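CELL WALL surface anchor family protein (Streptococcus pneumoniae, PDB 2WW8) acts as the pilus adhesin RrgA, a pilus-borne surface protein that recognises host cells and attaches the bacterium to them. Local coordinates at the calcium ion site. Numbering follows the deposited sequence.

Site 1: the calcium ion site. Residues 367, 371, 424, 426, 522, 526-527, 530, 532. With CA (calcium ion), chain B.
The calcium ion sits in the integrin I-like (von Willebrand factor A-type) domain of the adhesin, where the chain visits it in two separate stretches. Helix 359-373 passes alongside and offers Asp367 from its flank. The second stretch is continuous: helix 516-526 ends at Asn526, the chain turns at Ile527 into 3-10 helix 528-530, and Asp530 comes back over the ion. Waters 1, 2 and 3 join the protein oxygens in a shell that is at least seven-coordinate. The backbone carbonyl at the helix end makes a bond of 2.3 Å from Asn526 O to the calcium, and the C-terminal end of the helix dipole probably favours the cation. The Asn526 side chain swings the other way, its CG beside the backbone N (chi1 -58°). Its amide ties the end of helix 516-526 to the 424-426 segment: ND2 donates to both Ile424 O and Tyr522 O, each on a lone pair, while Asn526 OD1 accepts from Leu426 N at 2.8 Å.

Asp367, with CG anti to the backbone N (chi1 -169°), straddles the ion with both carboxylate oxygens. Asp367 OD2 is 2.4 Å from the calcium and OD1 slightly farther. Tyr532 OH fixes that second oxygen, reaching Asp367 OD1 nearly along its C-O axis at 2.7 Å, with the oxygen in plane at the ring edge. One face of the same ring carries Asp530 CB, packed toward the rim. Asp530 binds end-on, Asp530 OD2 lying 2.4 Å from the calcium, whereas its OD1 grips water 3. Thr371, one turn beyond Asp367, donates from OG1 to Asp367 O from above the carbonyl plane; the same Thr371 OG1 holds water 2 at 2.6 Å.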
# COMPACT_ATOMS: atom_id res chain seq x y z
N ASP A 367 20.20 38.71 -7.34
CA ASP A 367 19.53 40.03 -7.21
C ASP A 367 18.60 40.30 -8.41
O ASP A 367 17.49 40.78 -8.20
CB ASP A 367 20.62 41.11 -7.13
CG ASP A 367 20.08 42.46 -6.74
OD1 ASP A 367 19.12 42.55 -5.96
OD2 ASP A 367 20.63 43.48 -7.16
N THR A 371 14.73 40.86 -7.92
CA THR A 371 14.25 42.17 -8.35
C THR A 371 13.12 42.02 -9.40
O THR A 371 12.09 42.70 -9.37
CB THR A 371 15.45 43.08 -8.81
OG1 THR A 371 16.30 43.32 -7.67
CG2 THR A 371 14.88 44.44 -9.27
N ILE A 424 29.67 50.08 -3.97
CA ILE A 424 29.70 50.60 -5.32
C ILE A 424 28.45 50.12 -6.06
O ILE A 424 28.18 48.94 -6.11
CB ILE A 424 31.02 50.16 -6.05
CG1 ILE A 424 32.26 50.71 -5.30
CG2 ILE A 424 31.00 50.70 -7.51
CD1 ILE A 424 33.60 50.09 -5.82
N LEU A 426 26.06 49.06 -9.15
CA LEU A 426 26.39 48.21 -10.30
C LEU A 426 26.76 49.02 -11.56
O LEU A 426 27.63 48.60 -12.34
CB LEU A 426 25.23 47.24 -10.62
CG LEU A 426 25.51 46.11 -11.63
CD1 LEU A 426 26.72 45.25 -11.34
CD2 LEU A 426 24.21 45.27 -11.82
N TYR A 522 30.40 45.54 -4.22
CA TYR A 522 29.25 45.22 -5.08
C TYR A 522 28.04 44.85 -4.16
O TYR A 522 26.91 45.34 -4.31
CB TYR A 522 29.50 44.11 -6.10
CG TYR A 522 28.12 43.56 -6.53
CD1 TYR A 522 27.26 44.27 -7.37
CD2 TYR A 522 27.65 42.38 -5.97
CE1 TYR A 522 25.99 43.75 -7.68
CE2 TYR A 522 26.38 41.85 -6.25
CZ TYR A 522 25.59 42.56 -7.13
OH TYR A 522 24.33 42.09 -7.41
N ASN A 526 24.47 47.02 -3.76
CA ASN A 526 23.35 46.56 -4.61
C ASN A 526 22.53 45.43 -4.05
O ASN A 526 21.47 45.09 -4.62
CB ASN A 526 23.96 46.04 -5.95
CG ASN A 526 24.77 47.12 -6.65
OD1 ASN A 526 24.22 48.03 -7.25
ND2 ASN A 526 26.07 47.11 -6.39
N ILE A 527 23.03 44.80 -3.00
CA ILE A 527 22.27 43.72 -2.39
C ILE A 527 21.88 44.04 -0.96
O ILE A 527 20.73 43.91 -0.59
CB ILE A 527 23.02 42.40 -2.46
CG1 ILE A 527 23.11 41.93 -3.93
CG2 ILE A 527 22.25 41.29 -1.63
CD1 ILE A 527 23.62 40.57 -4.07
N ASP A 530 18.56 46.00 -0.02
CA ASP A 530 17.29 45.36 -0.33
C ASP A 530 16.61 44.54 0.77
O ASP A 530 15.45 44.17 0.60
CB ASP A 530 17.49 44.46 -1.54
CG ASP A 530 17.99 45.26 -2.77
OD1 ASP A 530 17.84 46.50 -2.82
OD2 ASP A 530 18.51 44.64 -3.69
N TYR A 532 17.03 41.52 1.90
CA TYR A 532 17.02 40.07 1.72
C TYR A 532 17.57 39.36 2.95
O TYR A 532 18.46 39.90 3.63
CB TYR A 532 17.81 39.62 0.53
CG TYR A 532 17.52 40.21 -0.84
CD1 TYR A 532 16.24 40.64 -1.20
CD2 TYR A 532 18.57 40.35 -1.76
CE1 TYR A 532 15.99 41.19 -2.49
CE2 TYR A 532 18.35 40.89 -2.99
CZ TYR A 532 17.06 41.26 -3.37
OH TYR A 532 16.84 41.79 -4.63
CA CA B . 19.53 45.12 -5.78
O HOH W 1 20.53 46.64 -7.31
O HOH W 2 17.39 45.49 -6.83
O HOH W 3 19.32 47.38 -4.86

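Site 2: the calcium ion site. Residues 610-611, 613, 615-617, 619-620. With CA (calcium ion), chain C.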
# COMPACT_ATOMS: atom_id res chain seq x y z
N LEU A 610 -8.41 -12.31 20.87
CA LEU A 610 -7.62 -12.12 22.09
C LEU A 610 -6.84 -13.40 22.45
O LEU A 610 -6.26 -13.49 23.55
CB LEU A 610 -8.56 -11.76 23.25
CG LEU A 610 -9.40 -10.52 22.93
CD1 LEU A 610 -10.43 -10.18 24.00
CD2 LEU A 610 -8.45 -9.38 22.69
N GLY A 611 -6.83 -14.38 21.55
CA GLY A 611 -6.30 -15.71 21.85
C GLY A 611 -6.84 -16.38 23.11
O GLY A 611 -7.76 -15.89 23.78
N ASP A 613 -6.20 -16.72 26.27
CA ASP A 613 -6.32 -16.06 27.59
C ASP A 613 -7.59 -15.21 27.67
O ASP A 613 -8.01 -14.81 28.76
CB ASP A 613 -5.05 -15.31 28.03
CG ASP A 613 -4.53 -14.33 26.96
OD1 ASP A 613 -4.71 -14.67 25.78
OD2 ASP A 613 -3.94 -13.26 27.24
N ARG A 615 -7.75 -12.21 27.09
CA ARG A 615 -7.39 -10.85 27.52
C ARG A 615 -6.52 -10.23 26.42
O ARG A 615 -5.59 -10.90 25.88
CB ARG A 615 -6.50 -10.84 28.77
CG ARG A 615 -7.19 -10.90 30.13
CD ARG A 615 -6.11 -10.69 31.19
NE ARG A 615 -6.49 -11.13 32.53
CZ ARG A 615 -7.22 -10.41 33.37
NH1 ARG A 615 -7.67 -9.22 33.00
NH2 ARG A 615 -7.54 -10.88 34.58
N PHE A 616 -6.80 -8.95 26.15
CA PHE A 616 -5.99 -8.14 25.24
C PHE A 616 -4.59 -7.91 25.82
O PHE A 616 -4.45 -7.37 26.92
CB PHE A 616 -6.62 -6.77 24.98
CG PHE A 616 -5.97 -6.00 23.86
CD1 PHE A 616 -6.14 -6.38 22.54
CD2 PHE A 616 -5.18 -4.89 24.16
CE1 PHE A 616 -5.54 -5.69 21.51
CE2 PHE A 616 -4.59 -4.16 23.14
CZ PHE A 616 -4.77 -4.54 21.81
N ASP A 617 -3.56 -8.28 25.07
CA ASP A 617 -2.21 -8.18 25.61
C ASP A 617 -1.29 -8.10 24.39
O ASP A 617 -1.74 -8.29 23.25
CB ASP A 617 -1.92 -9.38 26.54
CG ASP A 617 -1.40 -10.58 25.75
OD1 ASP A 617 -2.26 -11.16 25.07
OD2 ASP A 617 -0.17 -10.91 25.73
N ALA A 619 0.67 -10.05 22.79
CA ALA A 619 0.46 -11.14 21.80
C ALA A 619 -0.66 -10.93 20.76
O ALA A 619 -0.68 -11.67 19.76
CB ALA A 619 0.22 -12.48 22.50
N ASP A 620 -1.59 -10.00 21.00
CA ASP A 620 -2.80 -9.85 20.18
C ASP A 620 -2.69 -8.73 19.15
O ASP A 620 -3.60 -8.53 18.32
CB ASP A 620 -4.02 -9.61 21.05
CG ASP A 620 -4.12 -10.67 22.11
OD1 ASP A 620 -3.78 -11.85 21.81
OD2 ASP A 620 -4.45 -10.31 23.27
CA CA C . -4.27 -12.38 24.51
O HOH W 4 -2.76 -14.18 23.82
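Phe616 turns the edge of its ring to Leu610, whose CD2 branch lies in the ring plane, 3.8 Å from Phe616 CD1. This apolar contact ties together two parts of a calcium-binding loop rich in aspartates, set in the GBS104-like, Ig-like domain of the pilus tip protein. Two carboxylates of the loop are approached over their faces by backbone N-H groups. Asp617 N donates to Asp620 OD2 at 2.9 Å, coming from 36° above the carboxylate plane. More steeply, at 66° out of the plane, Ala619 N donates to Asp617 OD2 across 3.2 Å; this bond runs nearly straight at the hydrogen and probably helps set the rotation of the carboxylate, with OD1 turned to the ion. The calcium probably offsets the repulsion of the neighbouring carboxylates of Asp613, Asp617 and Asp620.

Asp620, in 3-10 helix 618-620, keeps CG beside the backbone N and meets the calcium with both oxygens, unequally: Asp620 OD2 is at 2.4 Å from the ion. Its partner, Asp620 OD1, stands back at 2.8 Å from the calcium. Water 4 adds to a shell of at least eight ligand atoms. Asp613 also straddles the metal, more loosely, with Asp613 OD1 2.7 Å from the calcium and OD2 a little farther. Its CG takes the crowded position between the backbone N and the carbonyl carbon (chi1 52°), as does that of Asp617. Backbone carbonyls come in from Leu610 and Arg615, the latter placing its O 2.4 Å from the calcium while its poorly ordered side chain plays no part in the binding.

The C-alpha centres of site 1 and site 2 lie about 69 Å apart along the elongated single chain, and the two share no residue or secondary-structure element. Site 1 ties helix 359-373 to the end of helix 516-526 within the I-like domain, which also holds a magnesium ion at Ser234, Ser236 and Asp387, the metal-ion-dependent adhesion site type of centre. Site 2 draws its ligands from one short stretch of chain in the Ig-like domain. Both calcium ions therefore probably stiffen their own domains independently; the structure alone does not show whether they are coupled or act directly in host binding.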